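Local coordinates for tyrocidine synthetase 3 (Brevibacillus brevis, PDB 2JGP), which probably catalyses peptide bond formation in nonribosomal tyrocidine biosynthesis, pairing a peptidyl carrier domain with a condensation domain, at residues Asp292-Cys306 / Gly479-Glu493. Sequence-based numbering, arbitrary orientation.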
loop_
_atom_site.group_PDB
_atom_site.type_symbol
_atom_site.label_atom_id
_atom_site.label_comp_id
_atom_site.label_asym_id
_atom_site.label_seq_id
_atom_site.Cartn_x
_atom_site.Cartn_y
_atom_site.Cartn_z
ATOM N N ASP A 292 -28.782 1.032 2.729
ATOM C CA ASP A 292 -30.077 1.027 2.044
ATOM C C ASP A 292 -30.783 -0.318 2.190
ATOM O O ASP A 292 -32.008 -0.390 2.163
ATOM C CB ASP A 292 -29.895 1.369 0.565
ATOM C CG ASP A 292 -29.393 2.789 0.356
ATOM O OD1 ASP A 292 -29.977 3.721 0.947
ATOM O OD2 ASP A 292 -28.416 2.979 -0.396
ATOM N N PHE A 293 -29.999 -1.380 2.334
ATOM C CA PHE A 293 -30.528 -2.723 2.513
ATOM C C PHE A 293 -29.890 -3.316 3.756
ATOM O O PHE A 293 -28.813 -2.888 4.175
ATOM C CB PHE A 293 -30.205 -3.578 1.286
ATOM C CG PHE A 293 -30.532 -2.907 -0.021
ATOM C CD1 PHE A 293 -29.521 -2.422 -0.841
ATOM C CD2 PHE A 293 -31.849 -2.746 -0.417
ATOM C CE1 PHE A 293 -29.818 -1.790 -2.043
ATOM C CE2 PHE A 293 -32.157 -2.123 -1.615
ATOM C CZ PHE A 293 -31.140 -1.643 -2.431
ATOM N N THR A 294 -30.560 -4.295 4.342
ATOM C CA THR A 294 -30.071 -4.969 5.535
ATOM C C THR A 294 -28.756 -5.668 5.230
ATOM O O THR A 294 -28.582 -6.226 4.148
ATOM C CB THR A 294 -31.101 -6.013 6.036
ATOM O OG1 THR A 294 -32.346 -5.362 6.317
ATOM C CG2 THR A 294 -30.607 -6.722 7.289
ATOM N N ARG A 295 -27.822 -5.617 6.173
ATOM C CA ARG A 295 -26.533 -6.269 6.000
ATOM C C ARG A 295 -26.744 -7.785 5.948
ATOM O O ARG A 295 -27.387 -8.348 6.835
ATOM C CB ARG A 295 -25.582 -5.898 7.139
ATOM C CG ARG A 295 -24.208 -6.540 7.039
ATOM C CD ARG A 295 -23.349 -6.169 8.232
ATOM N NE ARG A 295 -23.059 -4.743 8.233
ATOM C CZ ARG A 295 -22.090 -4.168 7.526
ATOM N NH1 ARG A 295 -21.276 -4.890 6.766
ATOM N NH2 ARG A 295 -21.928 -2.860 7.599
ATOM N N PRO A 296 -26.229 -8.446 4.893
ATOM C CA PRO A 296 -26.330 -9.903 4.821
ATOM C C PRO A 296 -25.590 -10.577 5.974
ATOM O O PRO A 296 -24.621 -10.021 6.490
ATOM C CB PRO A 296 -25.649 -10.240 3.488
ATOM C CG PRO A 296 -25.618 -9.001 2.724
ATOM C CD PRO A 296 -25.538 -7.891 3.714
ATOM N N SER A 297 -26.033 -11.767 6.364
ATOM C CA SER A 297 -25.387 -12.493 7.463
ATOM C C SER A 297 -24.055 -13.126 7.053
ATOM O O SER A 297 -23.269 -13.527 7.912
ATOM C CB SER A 297 -26.309 -13.565 8.027
ATOM O OG SER A 297 -25.747 -14.109 9.207
ATOM N N THR A 298 -23.820 -13.234 5.747
ATOM C CA THR A 298 -22.532 -13.660 5.215
ATOM C C THR A 298 -22.042 -12.552 4.299
ATOM O O THR A 298 -22.844 -11.903 3.633
ATOM C CB THR A 298 -22.647 -14.970 4.415
ATOM O OG1 THR A 298 -23.292 -14.720 3.160
ATOM C CG2 THR A 298 -23.446 -16.016 5.183
ATOM N N GLN A 299 -20.735 -12.325 4.252
ATOM C CA GLN A 299 -20.225 -11.233 3.439
ATOM C C GLN A 299 -20.560 -11.442 1.962
ATOM O O GLN A 299 -20.522 -12.557 1.446
ATOM C CB GLN A 299 -18.725 -11.017 3.628
ATOM C CG GLN A 299 -18.205 -9.863 2.782
ATOM C CD GLN A 299 -17.080 -9.088 3.429
ATOM O OE1 GLN A 299 -16.431 -9.557 4.369
ATOM N NE2 GLN A 299 -16.847 -7.882 2.928
ATOM N N SER A 300 -20.947 -10.341 1.329
ATOM C CA SER A 300 -21.268 -10.284 -0.079
ATOM C C SER A 300 -20.156 -9.491 -0.739
ATOM O O SER A 300 -19.775 -8.432 -0.247
ATOM C CB SER A 300 -22.613 -9.577 -0.264
ATOM O OG SER A 300 -22.966 -9.463 -1.627
ATOM N N PHE A 301 -19.623 -10.009 -1.839
ATOM C CA PHE A 301 -18.506 -9.363 -2.518
ATOM C C PHE A 301 -18.911 -8.634 -3.798
ATOM O O PHE A 301 -18.077 -7.983 -4.423
ATOM C CB PHE A 301 -17.423 -10.398 -2.796
ATOM C CG PHE A 301 -16.819 -10.966 -1.548
ATOM C CD1 PHE A 301 -17.129 -12.247 -1.126
ATOM C CD2 PHE A 301 -15.957 -10.197 -0.775
ATOM C CE1 PHE A 301 -16.574 -12.767 0.039
ATOM C CE2 PHE A 301 -15.395 -10.710 0.389
ATOM C CZ PHE A 301 -15.708 -11.997 0.796
ATOM N N ALA A 302 -20.185 -8.738 -4.177
ATOM C CA ALA A 302 -20.699 -8.014 -5.328
ATOM C C ALA A 302 -20.481 -6.522 -5.109
ATOM O O ALA A 302 -20.797 -5.985 -4.044
ATOM C CB ALA A 302 -22.180 -8.315 -5.540
ATOM N N GLY A 303 -19.914 -5.864 -6.113
ATOM C CA GLY A 303 -19.566 -4.460 -6.002
ATOM C C GLY A 303 -19.967 -3.658 -7.217
ATOM O O GLY A 303 -20.299 -4.207 -8.276
ATOM N N ASP A 304 -19.967 -2.346 -7.037
ATOM C CA ASP A 304 -20.057 -1.402 -8.139
ATOM C C ASP A 304 -19.251 -0.177 -7.761
ATOM O O ASP A 304 -18.756 -0.088 -6.644
ATOM C CB ASP A 304 -21.497 -0.998 -8.400
ATOM C CG ASP A 304 -21.802 -0.871 -9.884
ATOM O OD1 ASP A 304 -21.014 -0.220 -10.627
ATOM O OD2 ASP A 304 -22.835 -1.433 -10.291
ATOM N N GLN A 305 -19.130 0.762 -8.694
ATOM C CA GLN A 305 -18.319 1.954 -8.479
ATOM C C GLN A 305 -19.012 3.197 -9.012
ATOM O O GLN A 305 -19.803 3.120 -9.950
ATOM C CB GLN A 305 -16.951 1.796 -9.157
ATOM C CG GLN A 305 -16.076 3.047 -9.065
ATOM C CD GLN A 305 -14.646 2.830 -9.528
ATOM O OE1 GLN A 305 -14.150 1.700 -9.571
ATOM N NE2 GLN A 305 -13.966 3.925 -9.859
ATOM N N CYS A 306 -18.707 4.338 -8.398
ATOM C CA CYS A 306 -19.045 5.640 -8.962
ATOM C C CYS A 306 -17.843 6.566 -8.818
ATOM O O CYS A 306 -17.018 6.395 -7.915
ATOM C CB CYS A 306 -20.280 6.236 -8.287
ATOM S SG CYS A 306 -20.144 6.393 -6.509
ATOM N N GLY A 479 -13.399 8.363 -6.172
ATOM C CA GLY A 479 -14.014 7.090 -6.550
ATOM C C GLY A 479 -14.480 6.328 -5.321
ATOM O O GLY A 479 -13.790 6.308 -4.298
ATOM N N VAL A 480 -15.655 5.709 -5.423
ATOM C CA VAL A 480 -16.173 4.847 -4.361
ATOM C C VAL A 480 -16.589 3.514 -4.963
ATOM O O VAL A 480 -17.447 3.462 -5.843
ATOM C CB VAL A 480 -17.356 5.495 -3.613
ATOM C CG1 VAL A 480 -17.895 4.559 -2.527
ATOM C CG2 VAL A 480 -16.925 6.819 -2.999
ATOM N N GLU A 481 -15.927 2.453 -4.509
ATOM C CA GLU A 481 -16.290 1.087 -4.828
ATOM C C GLU A 481 -17.052 0.586 -3.614
ATOM O O GLU A 481 -16.534 0.626 -2.504
ATOM C CB GLU A 481 -15.035 0.250 -5.056
ATOM C CG GLU A 481 -15.270 -1.240 -5.189
ATOM C CD GLU A 481 -13.974 -2.016 -5.094
ATOM O OE1 GLU A 481 -13.271 -2.114 -6.120
ATOM O OE2 GLU A 481 -13.657 -2.519 -3.990
ATOM N N TYR A 482 -18.278 0.117 -3.822
ATOM C CA TYR A 482 -19.161 -0.198 -2.701
ATOM C C TYR A 482 -19.877 -1.524 -2.885
ATOM O O TYR A 482 -20.054 -1.994 -4.007
ATOM C CB TYR A 482 -20.188 0.919 -2.512
ATOM C CG TYR A 482 -21.085 1.147 -3.706
ATOM C CD1 TYR A 482 -22.308 0.497 -3.815
ATOM C CD2 TYR A 482 -20.716 2.026 -4.718
ATOM C CE1 TYR A 482 -23.140 0.705 -4.911
ATOM C CE2 TYR A 482 -21.538 2.240 -5.815
ATOM C CZ TYR A 482 -22.745 1.580 -5.904
ATOM O OH TYR A 482 -23.557 1.789 -6.983
ATOM N N SER A 483 -20.298 -2.100 -1.763
ATOM C CA SER A 483 -21.056 -3.343 -1.745
ATOM C C SER A 483 -22.456 -3.122 -2.306
ATOM O O SER A 483 -23.213 -2.315 -1.777
ATOM C CB SER A 483 -21.172 -3.866 -0.312
ATOM O OG SER A 483 -19.897 -4.102 0.246
ATOM N N THR A 484 -22.795 -3.855 -3.363
ATOM C CA THR A 484 -24.118 -3.777 -3.984
ATOM C C THR A 484 -25.229 -4.227 -3.021
ATOM O O THR A 484 -26.381 -3.809 -3.144
ATOM C CB THR A 484 -24.156 -4.644 -5.268
ATOM O OG1 THR A 484 -23.095 -4.229 -6.142
ATOM C CG2 THR A 484 -25.484 -4.504 -5.988
ATOM N N SER A 485 -24.873 -5.079 -2.065
ATOM C CA SER A 485 -25.830 -5.597 -1.094
ATOM C C SER A 485 -26.206 -4.580 -0.008
ATOM O O SER A 485 -27.150 -4.814 0.741
ATOM C CB SER A 485 -25.261 -6.852 -0.435
ATOM O OG SER A 485 -24.096 -6.531 0.296
ATOM N N LEU A 486 -25.478 -3.471 0.070
ATOM C CA LEU A 486 -25.659 -2.480 1.139
ATOM C C LEU A 486 -26.139 -1.102 0.666
ATOM O O LEU A 486 -26.965 -0.473 1.339
ATOM C CB LEU A 486 -24.349 -2.306 1.904
ATOM C CG LEU A 486 -23.757 -3.537 2.595
ATOM C CD1 LEU A 486 -22.478 -3.132 3.340
ATOM C CD2 LEU A 486 -24.758 -4.179 3.539
ATOM N N PHE A 487 -25.622 -0.627 -0.468
ATOM C CA PHE A 487 -25.887 0.747 -0.919
ATOM C C PHE A 487 -26.384 0.818 -2.357
ATOM O O PHE A 487 -25.969 0.029 -3.212
ATOM C CB PHE A 487 -24.632 1.620 -0.797
ATOM C CG PHE A 487 -23.930 1.503 0.528
ATOM C CD1 PHE A 487 -24.463 2.092 1.666
ATOM C CD2 PHE A 487 -22.730 0.811 0.633
ATOM C CE1 PHE A 487 -23.810 1.990 2.886
ATOM C CE2 PHE A 487 -22.075 0.702 1.849
ATOM C CZ PHE A 487 -22.617 1.296 2.977
ATOM N N THR A 488 -27.278 1.773 -2.608
ATOM C CA THR A 488 -27.718 2.091 -3.957
ATOM C C THR A 488 -26.714 3.064 -4.578
ATOM O O THR A 488 -25.944 3.722 -3.867
ATOM C CB THR A 488 -29.118 2.744 -3.963
ATOM O OG1 THR A 488 -29.066 4.020 -3.310
ATOM C CG2 THR A 488 -30.137 1.862 -3.254
ATOM N N ARG A 489 -26.726 3.148 -5.906
ATOM C CA ARG A 489 -25.928 4.138 -6.625
ATOM C C ARG A 489 -26.252 5.556 -6.163
ATOM O O ARG A 489 -25.351 6.378 -6.000
ATOM C CB ARG A 489 -26.168 4.022 -8.131
ATOM C CG ARG A 489 -25.466 5.091 -8.959
ATOM C CD ARG A 489 -25.467 4.732 -10.432
ATOM N NE ARG A 489 -24.672 3.532 -10.682
ATOM C CZ ARG A 489 -23.341 3.492 -10.730
ATOM N NH1 ARG A 489 -22.619 4.592 -10.555
ATOM N NH2 ARG A 489 -22.727 2.335 -10.962
ATOM N N GLU A 490 -27.539 5.834 -5.963
ATOM C CA GLU A 490 -28.004 7.151 -5.527
ATOM C C GLU A 490 -27.346 7.560 -4.208
ATOM O O GLU A 490 -26.810 8.666 -4.092
ATOM C CB GLU A 490 -29.534 7.154 -5.386
ATOM C CG GLU A 490 -30.139 8.463 -4.889
ATOM C CD GLU A 490 -31.636 8.363 -4.631
ATOM O OE1 GLU A 490 -32.292 7.445 -5.173
ATOM O OE2 GLU A 490 -32.162 9.208 -3.882
ATOM N N THR A 491 -27.387 6.658 -3.228
ATOM C CA THR A 491 -26.795 6.900 -1.907
ATOM C C THR A 491 -25.296 7.180 -1.972
ATOM O O THR A 491 -24.785 8.031 -1.240
ATOM C CB THR A 491 -27.042 5.702 -0.958
ATOM O OG1 THR A 491 -28.436 5.631 -0.643
ATOM C CG2 THR A 491 -26.229 5.839 0.344
ATOM N N MET A 492 -24.599 6.467 -2.850
ATOM C CA MET A 492 -23.148 6.591 -2.960
ATOM C C MET A 492 -22.732 7.831 -3.748
ATOM O O MET A 492 -21.720 8.456 -3.431
ATOM C CB MET A 492 -22.555 5.321 -3.570
ATOM C CG MET A 492 -22.629 4.125 -2.635
ATOM S SD MET A 492 -21.445 4.248 -1.279
ATOM C CE MET A 492 -22.459 4.909 0.040
ATOM N N GLU A 493 -23.505 8.190 -4.769
ATOM C CA GLU A 493 -23.287 9.469 -5.456
ATOM C C GLU A 493 -23.497 10.647 -4.497
ATOM O O GLU A 493 -22.755 11.620 -4.546
ATOM C CB GLU A 493 -24.174 9.591 -6.699
ATOM C CG GLU A 493 -23.718 8.684 -7.849
ATOM C CD GLU A 493 -24.642 8.712 -9.055
ATOM O OE1 GLU A 493 -25.741 9.303 -8.975
ATOM O OE2 GLU A 493 -24.265 8.127 -10.093
HETATM O O HOH W 1 -22.399 -6.848 -2.133
HETATM O O HOH W 2 -21.953 -7.251 2.210
HETATM O O HOH W 3 -18.527 -6.202 0.162
HETATM O O HOH W 4 -24.001 -2.804 -8.184
#
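Bent at chi3 (-65°) after an extended start, the side chain of Arg489 brings its guanidinium to the backbone of Gln305; Asp292, with CG anti to its carbonyl carbon, holds its carboxylate against the start of helix 489-508, which carries Arg489. Both contacts belong to the C-terminal lobe of a condensation domain of the CoA-dependent acyltransferase superfamily, where strand 303-309 forms the edge of a mixed four-stranded sheet, antiparallel to strand 476-483, which turns at 484-488 into the helix. Asp304 pairs with Tyr482 and Cys306 with Val480 as hydrogen-bonded pairs; Tyr482 N reaches Asp304 O at 2.9 Å.

Asp292 OD2 takes two firm bonds. Thr491 OG1 meets its syn lone pair at 2.7 Å, while Thr488 N arrives on the anti side at 2.8 Å, almost straight at 172°. Thr488 is the N-cap, its OG1 accepting from Thr491 N, so a carboxylate from the 292-306 loop sits at the helix N-terminus, where the helix dipole would probably stabilise its negative charge. Phe293 lays CZ 3.7 Å from Thr488 CG2.

Across the turn, Leu486 CD2 packs on Arg295 CA and Pro296 CD, and the guanidinium of Arg295 goes on to a salt bridge with Asp464. Water 1 ties Ser300 OG and Ala302 O to Ser485 N.

On the sheet face carrying Asp304, Cys306 and Tyr482, Asp304 O lies over one face of the Tyr482 ring and Met492 CG over the opposite one, 3.4 Å from the plane and toward the rim. Cys306 SG packs on the helix, 3.9 Å from Met492 CB. Arg489 NH2 also bridges to Asp304 OD1, carboxylate and guanidinium planes 89° apart, and Arg489 NH1 and NH2 both grip Gln305 O end-on, each at 3.2 Å.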